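Local coordinates for putative histidinol-phosphate aminotransferase (PDB 3LY1), which probably works as a pyridoxal-phosphate-dependent transaminase and is assigned, still putatively, to the histidinol-phosphate aminotransferases, at residues 16-21 with 314-319; 64-69 with 224-229; 295-300 with 328-333. All coordinates share one frame; numbering follows the deposited sequence.

Contact 1: 16-21 with 314-319; sequences DNPIRI and GVLIGR
I21 and V315 meet on the buried face of this short parallel pairing. I21 keeps CG1 in the crowded position between its backbone N and carbonyl carbon (chi1 48°), which swings CD1 across to V315 CG1 at 3.6 Å. I19 stands on the same face as V315 and touches it more loosely, CD1 to CG2 at 4.4 Å; W340 of helix 335-350 packs against both. The backbones are stitched by three bonds, I19 N to G314 O, L316 N to I19 O and I21 N to L316 O. The central one, from L316 N, is 2.9 Å long, almost straight at 175° and nearly along the C=O axis of I19. The result is a two-stranded parallel sheet in which the N-terminal strand 19-20 runs alongside 315-316, entered directly from helix 303-312 through the Schellman motif at G314, whose positive phi suits glycine. The other face, with P18, L316 and R20, is the more exposed one. P18 CG still packs on L316 CD1 at 4.0 Å, the two side chains crossing obliquely. R20 is the loosely held residue: it sends its guanidinium away from L316, and Y48 of the second subunit, a cofactor-binding residue, packs against this arginine at the dimer interface.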
ATOM      1  N   ASP A  16       3.471 -19.812 -23.510  1.00 35.40           N
ATOM      2  CA  ASP A  16       2.315 -18.930 -23.226  1.00 35.13           C
ATOM      3  C   ASP A  16       1.621 -19.253 -21.909  1.00 33.39           C
ATOM      4  O   ASP A  16       0.851 -18.436 -21.383  1.00 33.99           O
ATOM      5  CB  ASP A  16       1.240 -19.038 -24.330  1.00 35.97           C
ATOM      6  CG  ASP A  16       1.521 -18.145 -25.545  1.00 39.31           C
ATOM      7  OD1 ASP A  16       2.685 -17.717 -25.750  1.00 42.49           O
ATOM      8  OD2 ASP A  16       0.558 -17.887 -26.312  1.00 43.68           O
ATOM      9  N   ASN A  17       1.817 -20.467 -21.410  1.00 30.98           N
ATOM     10  CA  ASN A  17       1.113 -20.919 -20.196  1.00 29.26           C
ATOM     11  C   ASN A  17       2.079 -21.762 -19.333  1.00 26.86           C
ATOM     12  O   ASN A  17       1.865 -22.959 -19.107  1.00 24.73           O
ATOM     13  CB  ASN A  17      -0.169 -21.660 -20.576  1.00 29.25           C
ATOM     14  CG  ASN A  17      -0.968 -22.127 -19.375  1.00 31.06           C
ATOM     15  OD1 ASN A  17      -0.890 -21.559 -18.280  1.00 32.94           O
ATOM     16  ND2 ASN A  17      -1.746 -23.177 -19.574  1.00 33.29           N
ATOM     17  N   PRO A  18       3.139 -21.095 -18.824  1.00 24.56           N
ATOM     18  CA  PRO A  18       4.253 -21.760 -18.160  1.00 22.92           C
ATOM     19  C   PRO A  18       3.925 -22.205 -16.752  1.00 21.56           C
ATOM     20  O   PRO A  18       2.982 -21.705 -16.144  1.00 21.01           O
ATOM     21  CB  PRO A  18       5.364 -20.683 -18.160  1.00 23.16           C
ATOM     22  CG  PRO A  18       4.649 -19.400 -18.092  1.00 24.18           C
ATOM     23  CD  PRO A  18       3.300 -19.625 -18.822  1.00 24.73           C
ATOM     24  N   ILE A  19       4.682 -23.168 -16.236  1.00 19.86           N
ATOM     25  CA  ILE A  19       4.682 -23.441 -14.794  1.00 18.84           C
ATOM     26  C   ILE A  19       5.485 -22.286 -14.173  1.00 18.56           C
ATOM     27  O   ILE A  19       6.620 -22.025 -14.589  1.00 18.21           O
ATOM     28  CB  ILE A  19       5.361 -24.786 -14.445  1.00 18.45           C
ATOM     29  CG1 ILE A  19       4.518 -25.968 -14.950  1.00 17.39           C
ATOM     30  CG2 ILE A  19       5.607 -24.904 -12.939  1.00 19.87           C
ATOM     31  CD1 ILE A  19       5.234 -27.313 -14.894  1.00 16.53           C
ATOM     32  N   ARG A  20       4.892 -21.631 -13.176  1.00 18.32           N
ATOM     33  CA  ARG A  20       5.460 -20.419 -12.598  1.00 18.18           C
ATOM     34  C   ARG A  20       6.004 -20.762 -11.221  1.00 17.41           C
ATOM     35  O   ARG A  20       5.249 -20.866 -10.269  1.00 17.62           O
ATOM     36  CB  ARG A  20       4.360 -19.348 -12.518  1.00 18.70           C
ATOM     37  CG  ARG A  20       3.970 -18.775 -13.901  1.00 18.36           C
ATOM     38  CD  ARG A  20       2.665 -17.980 -13.887  1.00 19.37           C
ATOM     39  NE  ARG A  20       2.763 -16.716 -13.133  1.00 18.74           N
ATOM     40  CZ  ARG A  20       1.803 -15.793 -13.088  1.00 19.72           C
ATOM     41  NH1 ARG A  20       0.658 -15.969 -13.766  1.00 17.95           N
ATOM     42  NH2 ARG A  20       1.977 -14.686 -12.382  1.00 19.17           N
ATOM     43  N   ILE A  21       7.318 -20.985 -11.132  1.00 16.91           N
ATOM     44  CA  ILE A  21       7.927 -21.396  -9.863  1.00 16.49           C
ATOM     45  C   ILE A  21       9.097 -20.467  -9.656  1.00 15.56           C
ATOM     46  O   ILE A  21      10.246 -20.865  -9.376  1.00 15.46           O
ATOM     47  CB  ILE A  21       8.305 -22.915  -9.821  1.00 15.93           C
ATOM     48  CG1 ILE A  21       9.073 -23.341 -11.080  1.00 15.21           C
ATOM     49  CG2 ILE A  21       7.027 -23.793  -9.599  1.00 15.34           C
ATOM     50  CD1 ILE A  21       9.492 -24.826 -11.092  1.00 12.51           C
ATOM     51  N   GLY A 314       8.790 -24.144 -20.901  1.00 18.40           N
ATOM     52  CA  GLY A 314       7.603 -23.628 -20.238  1.00 18.04           C
ATOM     53  C   GLY A 314       7.667 -23.654 -18.721  1.00 17.69           C
ATOM     54  O   GLY A 314       6.641 -23.820 -18.056  1.00 17.63           O
ATOM     55  N   VAL A 315       8.865 -23.498 -18.163  1.00 15.76           N
ATOM     56  CA  VAL A 315       9.034 -23.446 -16.704  1.00 15.37           C
ATOM     57  C   VAL A 315       9.847 -22.216 -16.339  1.00 15.89           C
ATOM     58  O   VAL A 315      10.984 -22.057 -16.799  1.00 16.40           O
ATOM     59  CB  VAL A 315       9.751 -24.697 -16.173  1.00 15.78           C
ATOM     60  CG1 VAL A 315       9.842 -24.654 -14.667  1.00 14.95           C
ATOM     61  CG2 VAL A 315       9.040 -25.999 -16.639  1.00 12.92           C
ATOM     62  N   LEU A 316       9.270 -21.338 -15.514  1.00 16.37           N
ATOM     63  CA  LEU A 316       9.954 -20.127 -15.076  1.00 16.74           C
ATOM     64  C   LEU A 316      10.477 -20.325 -13.663  1.00 16.75           C
ATOM     65  O   LEU A 316       9.698 -20.452 -12.706  1.00 15.70           O
ATOM     66  CB  LEU A 316       9.016 -18.908 -15.131  1.00 17.63           C
ATOM     67  CG  LEU A 316       8.356 -18.584 -16.478  1.00 17.22           C
ATOM     68  CD1 LEU A 316       7.514 -17.283 -16.358  1.00 18.35           C
ATOM     69  CD2 LEU A 316       9.384 -18.452 -17.566  1.00 19.43           C
ATOM     70  N   ILE A 317      11.804 -20.358 -13.537  1.00 16.72           N
ATOM     71  CA  ILE A 317      12.469 -20.567 -12.246  1.00 16.99           C
ATOM     72  C   ILE A 317      13.014 -19.241 -11.707  1.00 17.70           C
ATOM     73  O   ILE A 317      12.917 -18.198 -12.375  1.00 18.64           O
ATOM     74  CB  ILE A 317      13.600 -21.663 -12.353  1.00 16.71           C
ATOM     75  CG1 ILE A 317      14.782 -21.202 -13.208  1.00 17.57           C
ATOM     76  CG2 ILE A 317      13.028 -22.990 -12.903  1.00 13.57           C
ATOM     77  CD1 ILE A 317      15.998 -22.171 -13.191  1.00 16.30           C
ATOM     78  N   GLY A 318      13.619 -19.265 -10.529  1.00 17.57           N
ATOM     79  CA  GLY A 318      14.195 -18.048  -9.968  1.00 17.91           C
ATOM     80  C   GLY A 318      15.274 -17.325 -10.752  1.00 19.35           C
ATOM     81  O   GLY A 318      16.036 -17.924 -11.527  1.00 19.97           O
ATOM     82  N   ARG A 319      15.344 -16.018 -10.524  1.00 18.97           N
ATOM     83  CA  ARG A 319      16.446 -15.195 -11.010  1.00 20.06           C
ATOM     84  C   ARG A 319      17.775 -15.568 -10.341  1.00 19.67           C
ATOM     85  O   ARG A 319      17.793 -16.358  -9.411  1.00 20.87           O
ATOM     86  CB  ARG A 319      16.114 -13.730 -10.747  1.00 20.20           C
ATOM     87  CG  ARG A 319      16.095 -13.340  -9.247  1.00 21.08           C
ATOM     88  CD  ARG A 319      15.843 -11.827  -9.136  1.00 25.54           C
ATOM     89  NE  ARG A 319      15.696 -11.401  -7.758  1.00 27.40           N
ATOM     90  CZ  ARG A 319      16.704 -11.178  -6.910  1.00 31.35           C
ATOM     91  NH1 ARG A 319      17.973 -11.323  -7.280  1.00 29.81           N
ATOM     92  NH2 ARG A 319      16.434 -10.803  -5.659  1.00 32.22           N
TER

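Contact 2: 64-69 with 224-229. With EDO (1,2-ethanediol), chain H.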
ATOM      1  N   HIS A  64      -1.082 -12.923  18.381  1.00 18.77           N
ATOM      2  CA  HIS A  64       0.290 -12.759  18.852  1.00 18.11           C
ATOM      3  C   HIS A  64       0.394 -12.443  20.336  1.00 18.30           C
ATOM      4  O   HIS A  64       1.472 -12.102  20.802  1.00 18.00           O
ATOM      5  CB  HIS A  64       0.981 -11.674  18.028  1.00 17.85           C
ATOM      6  CG  HIS A  64       1.343 -12.131  16.660  1.00 15.24           C
ATOM      7  ND1 HIS A  64       2.440 -12.928  16.419  1.00 15.52           N
ATOM      8  CD2 HIS A  64       0.729 -11.959  15.470  1.00 13.83           C
ATOM      9  CE1 HIS A  64       2.499 -13.200  15.127  1.00 15.43           C
ATOM     10  NE2 HIS A  64       1.470 -12.628  14.530  1.00 14.94           N
ATOM     11  N   GLN A  65      -0.726 -12.556  21.064  1.00 18.53           N
ATOM     12  CA  GLN A  65      -0.815 -12.202  22.500  1.00 19.04           C
ATOM     13  C   GLN A  65      -0.164 -10.870  22.837  1.00 18.70           C
ATOM     14  O   GLN A  65       0.662 -10.766  23.765  1.00 18.69           O
ATOM     15  CB  GLN A  65      -0.249 -13.312  23.402  1.00 19.91           C
ATOM     16  CG  GLN A  65      -0.881 -14.677  23.178  1.00 21.49           C
ATOM     17  CD  GLN A  65      -0.110 -15.824  23.856  1.00 26.62           C
ATOM     18  OE1 GLN A  65      -0.153 -16.949  23.385  1.00 30.01           O
ATOM     19  NE2 GLN A  65       0.601 -15.532  24.946  1.00 28.47           N
ATOM     20  N   VAL A  66      -0.579  -9.845  22.095  1.00 18.12           N
ATOM     21  CA  VAL A  66      -0.153  -8.471  22.322  1.00 18.01           C
ATOM     22  C   VAL A  66      -1.424  -7.622  22.307  1.00 18.14           C
ATOM     23  O   VAL A  66      -2.519  -8.146  22.047  1.00 18.60           O
ATOM     24  CB  VAL A  66       0.834  -7.987  21.244  1.00 18.28           C
ATOM     25  CG1 VAL A  66       2.179  -8.748  21.358  1.00 18.94           C
ATOM     26  CG2 VAL A  66       0.220  -8.084  19.797  1.00 16.77           C
ATOM     27  N   GLU A  67      -1.296  -6.339  22.611  1.00 17.69           N
ATOM     28  CA  GLU A  67      -2.447  -5.427  22.510  1.00 18.13           C
ATOM     29  C   GLU A  67      -2.451  -4.797  21.091  1.00 16.31           C
ATOM     30  O   GLU A  67      -1.490  -4.947  20.367  1.00 16.60           O
ATOM     31  CB  GLU A  67      -2.389  -4.367  23.606  1.00 18.08           C
ATOM     32  CG  GLU A  67      -2.391  -4.938  25.034  1.00 21.56           C
ATOM     33  CD  GLU A  67      -3.705  -5.668  25.395  1.00 26.55           C
ATOM     34  OE1 GLU A  67      -4.719  -5.545  24.674  1.00 29.48           O
ATOM     35  OE2 GLU A  67      -3.744  -6.368  26.428  1.00 31.09           O
ATOM     36  N   ALA A  68      -3.524  -4.117  20.694  1.00 15.64           N
ATOM     37  CA  ALA A  68      -3.650  -3.591  19.319  1.00 15.42           C
ATOM     38  C   ALA A  68      -2.564  -2.590  18.955  1.00 15.38           C
ATOM     39  O   ALA A  68      -2.113  -2.569  17.803  1.00 15.91           O
ATOM     40  CB  ALA A  68      -5.027  -2.978  19.091  1.00 16.63           C
ATOM     41  N   PRO A  69      -2.094  -1.785  19.920  1.00 14.03           N
ATOM     42  CA  PRO A  69      -1.030  -0.861  19.541  1.00 14.63           C
ATOM     43  C   PRO A  69       0.328  -1.504  19.168  1.00 13.60           C
ATOM     44  O   PRO A  69       1.233  -0.775  18.750  1.00 15.17           O
ATOM     45  CB  PRO A  69      -0.883   0.022  20.788  1.00 14.46           C
ATOM     46  CG  PRO A  69      -2.249  -0.007  21.419  1.00 15.24           C
ATOM     47  CD  PRO A  69      -2.656  -1.443  21.239  1.00 15.46           C
ATOM     48  N   TYR A 224       1.882  -7.396   8.034  1.00 13.37           N
ATOM     49  CA  TYR A 224       1.861  -6.666   9.290  1.00 13.29           C
ATOM     50  C   TYR A 224       3.213  -6.744  10.014  1.00 14.05           C
ATOM     51  O   TYR A 224       4.074  -7.592   9.681  1.00 13.58           O
ATOM     52  CB  TYR A 224       0.709  -7.117  10.210  1.00 12.91           C
ATOM     53  CG  TYR A 224       0.744  -8.560  10.641  1.00 13.47           C
ATOM     54  CD1 TYR A 224       0.313  -9.568   9.798  1.00 14.81           C
ATOM     55  CD2 TYR A 224       1.207  -8.920  11.902  1.00 15.43           C
ATOM     56  CE1 TYR A 224       0.317 -10.893  10.193  1.00 17.44           C
ATOM     57  CE2 TYR A 224       1.248 -10.255  12.296  1.00 15.76           C
ATOM     58  CZ  TYR A 224       0.785 -11.237  11.454  1.00 17.77           C
ATOM     59  OH  TYR A 224       0.824 -12.549  11.867  1.00 19.50           O
ATOM     60  N   ALA A 225       3.406  -5.795  10.928  1.00 14.23           N
ATOM     61  CA  ALA A 225       4.511  -5.805  11.894  1.00 13.93           C
ATOM     62  C   ALA A 225       3.959  -6.052  13.313  1.00 14.16           C
ATOM     63  O   ALA A 225       2.832  -5.630  13.663  1.00 14.85           O
ATOM     64  CB  ALA A 225       5.322  -4.521  11.825  1.00 12.87           C
ATOM     65  N   VAL A 226       4.749  -6.744  14.120  1.00 14.60           N
ATOM     66  CA  VAL A 226       4.507  -6.917  15.549  1.00 13.70           C
ATOM     67  C   VAL A 226       5.697  -6.343  16.312  1.00 13.91           C
ATOM     68  O   VAL A 226       6.871  -6.628  15.980  1.00 13.15           O
ATOM     69  CB  VAL A 226       4.263  -8.385  15.915  1.00 14.63           C
ATOM     70  CG1 VAL A 226       3.704  -8.481  17.363  1.00 13.33           C
ATOM     71  CG2 VAL A 226       3.349  -9.086  14.864  1.00 12.95           C
ATOM     72  N   ALA A 227       5.438  -5.450  17.271  1.00 13.24           N
ATOM     73  CA  ALA A 227       6.529  -4.874  18.052  1.00 12.70           C
ATOM     74  C   ALA A 227       5.983  -4.211  19.310  1.00 13.34           C
ATOM     75  O   ALA A 227       4.772  -4.119  19.491  1.00 13.17           O
ATOM     76  CB  ALA A 227       7.306  -3.867  17.205  1.00 11.55           C
ATOM     77  N   HIS A 228       6.874  -3.698  20.160  1.00 13.70           N
ATOM     78  CA  HIS A 228       6.428  -2.913  21.313  1.00 13.61           C
ATOM     79  C   HIS A 228       5.636  -1.718  20.755  1.00 13.29           C
ATOM     80  O   HIS A 228       5.937  -1.247  19.667  1.00 13.43           O
ATOM     81  CB  HIS A 228       7.640  -2.441  22.125  1.00 13.80           C
ATOM     82  CG  HIS A 228       7.290  -1.771  23.425  1.00 14.46           C
ATOM     83  ND1 HIS A 228       7.215  -0.397  23.562  1.00 16.18           N
ATOM     84  CD2 HIS A 228       7.071  -2.286  24.657  1.00 15.16           C
ATOM     85  CE1 HIS A 228       6.916  -0.102  24.818  1.00 16.27           C
ATOM     86  NE2 HIS A 228       6.815  -1.232  25.502  1.00 15.61           N
ATOM     87  N   PRO A 229       4.628  -1.220  21.491  1.00 13.38           N
ATOM     88  CA  PRO A 229       3.899  -0.085  20.932  1.00 13.16           C
ATOM     89  C   PRO A 229       4.714   1.146  20.575  1.00 14.04           C
ATOM     90  O   PRO A 229       4.340   1.812  19.639  1.00 14.78           O
ATOM     91  CB  PRO A 229       2.899   0.255  22.024  1.00 14.30           C
ATOM     92  CG  PRO A 229       2.606  -1.029  22.629  1.00 13.36           C
ATOM     93  CD  PRO A 229       3.962  -1.738  22.704  1.00 13.31           C
TER
HETATM   94  C1  EDO H   2      -0.912 -14.318   9.782  1.00 40.92           C
HETATM   95  O1  EDO H   2       0.452 -14.643  10.025  1.00 40.07           O
HETATM   96  C2  EDO H   2      -1.734 -14.782  10.973  1.00 40.94           C
HETATM   97  O2  EDO H   2      -1.994 -16.171  10.806  1.00 42.85           O
HETATM   98  O   HOH W   1       1.722   1.880  18.820  1.00 14.09           O
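H64 lays its imidazole over V226: CG2 of the valine sits 3.9 Å from the ring centroid and only 9° off the normal, a CH-pi contact over the middle of one face. V226 puts CG2 there by holding CG1 anti to its backbone N, and CG1 in turn touches V66 CG2. At the edge of the imidazole, in its plane, H64 NE2 bonds Y224 OH at 2.7 Å and almost straight (173°); either atom could be the donor. The two rings meet tip to tip, rim against rim, with planes 61° apart and neither over the other's face. The phenol oxygen of Y224 has a second partner at 2.8 Å in O1 of an ethanediol, probably from the crystallisation liquor, while S195 OG holds H64 ND1, so both imidazole nitrogens are tied down and the ring's rotation is fixed. Further along, P69 CB rests on P229 CB at 4.0 Å, and P229 CA points its hydrogen at P69 O. One water bridges these prolines, donating to P69 O and to P229 O, each at 2.7 Å. The arrangement joins the Schellman-capped end of helix 50-63 to strand 223-226 and the start of helix 229-235; that strand is the antiparallel one in the otherwise parallel order of the seven-stranded sheet, as in the large domain of fold-type I pyridoxal-phosphate enzymes.

Contact 3: 295-300 with 328-333; sequences VFHQLV and CRISLG
The H297 imidazole has C328 SG over one face, 3.4 Å from the ring centroid and displaced toward the NE2-CE1 rim, while I330 CG1 comes to the ring edge, 3.6 Å from H297 NE2. Both H297 and C328 place their first side-chain atom in the crowded position between backbone N and carbonyl carbon (chi1 75° and 57°), and this brings sulfur and ring together across the strands. H297 ND1 then donates to Q298 O at 2.9 Å, from above the carbonyl plane, which fixes the rotation of the ring. L299 CD1 packs against C328 SG, the same sulfur, at 3.8 Å, and Y306 of helix 303-312 touches both L299 and C328. On the other face of the sheet, the F296 ring offers its edge to R329, CD1 to CB at 3.8 Å, and W327 lies nearly parallel to that ring. Four backbone bonds join the strands; the straightest is I330 N to V295 O, at 2.8 Å and 174°. At the far end V295 CG2 and L332 CD2 meet obliquely, beside helix 259-283. Beyond CB the R329 chain leads away from F296 and bends at chi3, carrying its guanidinium to N152 OD1, bonded by NH1, and to a citrate, probably from the crystallisation liquor, bonded by NH2. N152 binds the cofactor, so this antiparallel pair from the C-terminal small domain presents an arginine at the active site, consistent with the arginine that receives the substrate carboxylate or phosphate in aminotransferases of this fold.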
ATOM      1  N   VAL A 295      13.390 -24.316  -2.933  1.00 14.81           N
ATOM      2  CA  VAL A 295      14.601 -25.079  -2.677  1.00 13.77           C
ATOM      3  C   VAL A 295      15.743 -24.388  -3.403  1.00 14.21           C
ATOM      4  O   VAL A 295      15.591 -23.914  -4.568  1.00 13.81           O
ATOM      5  CB  VAL A 295      14.458 -26.568  -3.159  1.00 15.34           C
ATOM      6  CG1 VAL A 295      15.844 -27.351  -3.082  1.00 13.61           C
ATOM      7  CG2 VAL A 295      13.370 -27.297  -2.403  1.00 14.91           C
ATOM      8  N   PHE A 296      16.868 -24.277  -2.708  1.00 12.93           N
ATOM      9  CA  PHE A 296      18.060 -23.697  -3.278  1.00 13.01           C
ATOM     10  C   PHE A 296      18.967 -24.882  -3.571  1.00 13.22           C
ATOM     11  O   PHE A 296      19.283 -25.656  -2.678  1.00 14.38           O
ATOM     12  CB  PHE A 296      18.681 -22.703  -2.292  1.00 11.23           C
ATOM     13  CG  PHE A 296      19.552 -21.638  -2.926  1.00 13.81           C
ATOM     14  CD1 PHE A 296      19.032 -20.740  -3.849  1.00 12.43           C
ATOM     15  CD2 PHE A 296      20.865 -21.469  -2.500  1.00 12.55           C
ATOM     16  CE1 PHE A 296      19.824 -19.708  -4.384  1.00 17.26           C
ATOM     17  CE2 PHE A 296      21.671 -20.428  -3.039  1.00 14.20           C
ATOM     18  CZ  PHE A 296      21.146 -19.565  -3.967  1.00 14.56           C
ATOM     19  N   HIS A 297      19.308 -25.082  -4.837  1.00 14.86           N
ATOM     20  CA  HIS A 297      20.217 -26.174  -5.230  1.00 15.14           C
ATOM     21  C   HIS A 297      21.306 -25.736  -6.200  1.00 15.80           C
ATOM     22  O   HIS A 297      21.198 -24.685  -6.870  1.00 15.32           O
ATOM     23  CB  HIS A 297      19.459 -27.382  -5.758  1.00 14.98           C
ATOM     24  CG  HIS A 297      18.897 -27.246  -7.149  1.00 15.86           C
ATOM     25  ND1 HIS A 297      19.641 -27.511  -8.280  1.00 18.70           N
ATOM     26  CD2 HIS A 297      17.639 -26.976  -7.586  1.00 16.80           C
ATOM     27  CE1 HIS A 297      18.868 -27.396  -9.356  1.00 20.73           C
ATOM     28  NE2 HIS A 297      17.643 -27.073  -8.963  1.00 15.67           N
ATOM     29  N   GLN A 298      22.348 -26.567  -6.244  1.00 15.77           N
ATOM     30  CA  GLN A 298      23.533 -26.290  -7.018  1.00 16.87           C
ATOM     31  C   GLN A 298      23.340 -26.716  -8.462  1.00 16.44           C
ATOM     32  O   GLN A 298      22.488 -27.555  -8.767  1.00 16.14           O
ATOM     33  CB  GLN A 298      24.734 -27.024  -6.401  1.00 17.50           C
ATOM     34  CG  GLN A 298      26.073 -26.430  -6.774  1.00 20.82           C
ATOM     35  CD  GLN A 298      27.249 -27.177  -6.125  1.00 25.65           C
ATOM     36  OE1 GLN A 298      27.147 -27.646  -5.004  1.00 28.23           O
ATOM     37  NE2 GLN A 298      28.358 -27.281  -6.846  1.00 30.43           N
ATOM     38  N   LEU A 299      24.095 -26.078  -9.349  1.00 17.29           N
ATOM     39  CA  LEU A 299      24.128 -26.443 -10.758  1.00 17.20           C
ATOM     40  C   LEU A 299      25.551 -26.714 -11.190  1.00 18.28           C
ATOM     41  O   LEU A 299      26.495 -26.094 -10.666  1.00 18.13           O
ATOM     42  CB  LEU A 299      23.553 -25.333 -11.625  1.00 17.14           C
ATOM     43  CG  LEU A 299      22.061 -25.086 -11.468  1.00 16.07           C
ATOM     44  CD1 LEU A 299      21.616 -23.782 -12.169  1.00 16.15           C
ATOM     45  CD2 LEU A 299      21.278 -26.327 -11.988  1.00 15.34           C
ATOM     46  N   VAL A 300      25.703 -27.620 -12.155  1.00 18.79           N
ATOM     47  CA  VAL A 300      26.984 -27.843 -12.812  1.00 19.93           C
ATOM     48  C   VAL A 300      27.045 -27.157 -14.197  1.00 20.17           C
ATOM     49  O   VAL A 300      28.137 -26.956 -14.734  1.00 22.56           O
ATOM     50  CB  VAL A 300      27.374 -29.359 -12.829  1.00 20.37           C
ATOM     51  CG1 VAL A 300      27.590 -29.840 -11.379  1.00 22.42           C
ATOM     52  CG2 VAL A 300      26.338 -30.204 -13.472  1.00 21.59           C
ATOM     53  N   CYS A 328      20.556 -22.216  -7.996  1.00 16.87           N
ATOM     54  CA  CYS A 328      19.261 -21.730  -8.427  1.00 17.54           C
ATOM     55  C   CYS A 328      18.195 -21.950  -7.340  1.00 16.54           C
ATOM     56  O   CYS A 328      18.217 -22.933  -6.594  1.00 15.51           O
ATOM     57  CB  CYS A 328      18.810 -22.375  -9.750  1.00 18.19           C
ATOM     58  SG  CYS A 328      18.721 -24.165  -9.733  1.00 20.53           S
ATOM     59  N   ARG A 329      17.263 -21.010  -7.270  1.00 16.01           N
ATOM     60  CA  ARG A 329      16.166 -21.099  -6.356  1.00 15.23           C
ATOM     61  C   ARG A 329      14.958 -21.499  -7.164  1.00 16.15           C
ATOM     62  O   ARG A 329      14.559 -20.788  -8.118  1.00 16.16           O
ATOM     63  CB  ARG A 329      15.901 -19.744  -5.666  1.00 16.26           C
ATOM     64  CG  ARG A 329      14.869 -19.906  -4.519  1.00 14.64           C
ATOM     65  CD  ARG A 329      14.326 -18.540  -4.025  1.00 15.47           C
ATOM     66  NE  ARG A 329      13.501 -17.933  -5.072  1.00 13.54           N
ATOM     67  CZ  ARG A 329      13.110 -16.674  -5.090  1.00 15.51           C
ATOM     68  NH1 ARG A 329      13.494 -15.840  -4.128  1.00 15.85           N
ATOM     69  NH2 ARG A 329      12.363 -16.238  -6.096  1.00 13.31           N
ATOM     70  N   ILE A 330      14.403 -22.654  -6.816  1.00 14.28           N
ATOM     71  CA  ILE A 330      13.282 -23.225  -7.504  1.00 15.23           C
ATOM     72  C   ILE A 330      12.090 -23.169  -6.561  1.00 14.74           C
ATOM     73  O   ILE A 330      12.103 -23.824  -5.533  1.00 15.18           O
ATOM     74  CB  ILE A 330      13.515 -24.726  -7.810  1.00 15.62           C
ATOM     75  CG1 ILE A 330      14.786 -24.950  -8.616  1.00 17.21           C
ATOM     76  CG2 ILE A 330      12.293 -25.313  -8.504  1.00 16.26           C
ATOM     77  CD1 ILE A 330      14.850 -24.211  -9.950  1.00 16.42           C
ATOM     78  N   SER A 331      11.063 -22.383  -6.868  1.00 15.15           N
ATOM     79  CA  SER A 331       9.861 -22.409  -6.000  1.00 14.99           C
ATOM     80  C   SER A 331       9.097 -23.733  -6.107  1.00 15.82           C
ATOM     81  O   SER A 331       9.120 -24.445  -7.124  1.00 16.02           O
ATOM     82  CB  SER A 331       8.921 -21.188  -6.234  1.00 14.27           C
ATOM     83  OG  SER A 331       9.705 -19.975  -6.341  1.00 15.22           O
ATOM     84  N   LEU A 332       8.377 -24.062  -5.060  1.00 15.41           N
ATOM     85  CA  LEU A 332       7.652 -25.321  -5.065  1.00 15.87           C
ATOM     86  C   LEU A 332       6.249 -25.104  -5.618  1.00 16.08           C
ATOM     87  O   LEU A 332       5.463 -24.338  -5.073  1.00 15.89           O
ATOM     88  CB  LEU A 332       7.658 -25.951  -3.691  1.00 15.87           C
ATOM     89  CG  LEU A 332       9.021 -26.375  -3.128  1.00 16.19           C
ATOM     90  CD1 LEU A 332       8.882 -26.935  -1.683  1.00 16.90           C
ATOM     91  CD2 LEU A 332       9.725 -27.384  -4.023  1.00 19.23           C
ATOM     92  N   GLY A 333       5.991 -25.728  -6.763  1.00 15.94           N
ATOM     93  CA  GLY A 333       4.662 -25.761  -7.377  1.00 16.38           C
ATOM     94  C   GLY A 333       3.770 -26.828  -6.772  1.00 16.06           C
ATOM     95  O   GLY A 333       4.085 -27.405  -5.735  1.00 16.01           O
TER

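Overall arrangement
Contacts 1 and 3 lie on one side of the chain's centre, their centres about 13 Å apart, and form a continuous piece of structure: I21 O meets S331 N and G318 N meets R329 O, each at 3.0 Å. Contact 2 sits on the opposite side, its centre about 37 and 35 Å from theirs, and touches neither. Both strand pairs rely on backbone bonds, but fully buried contact 3 adds a sulfur-aromatic pair and sends R329 to the active site, whereas partly buried contact 1 has apolar side-chain contacts and reaches the second subunit. Contact 2, also partly buried, uses side-chain and water-mediated bonds between a helix end with its loop and a strand with the helix after it.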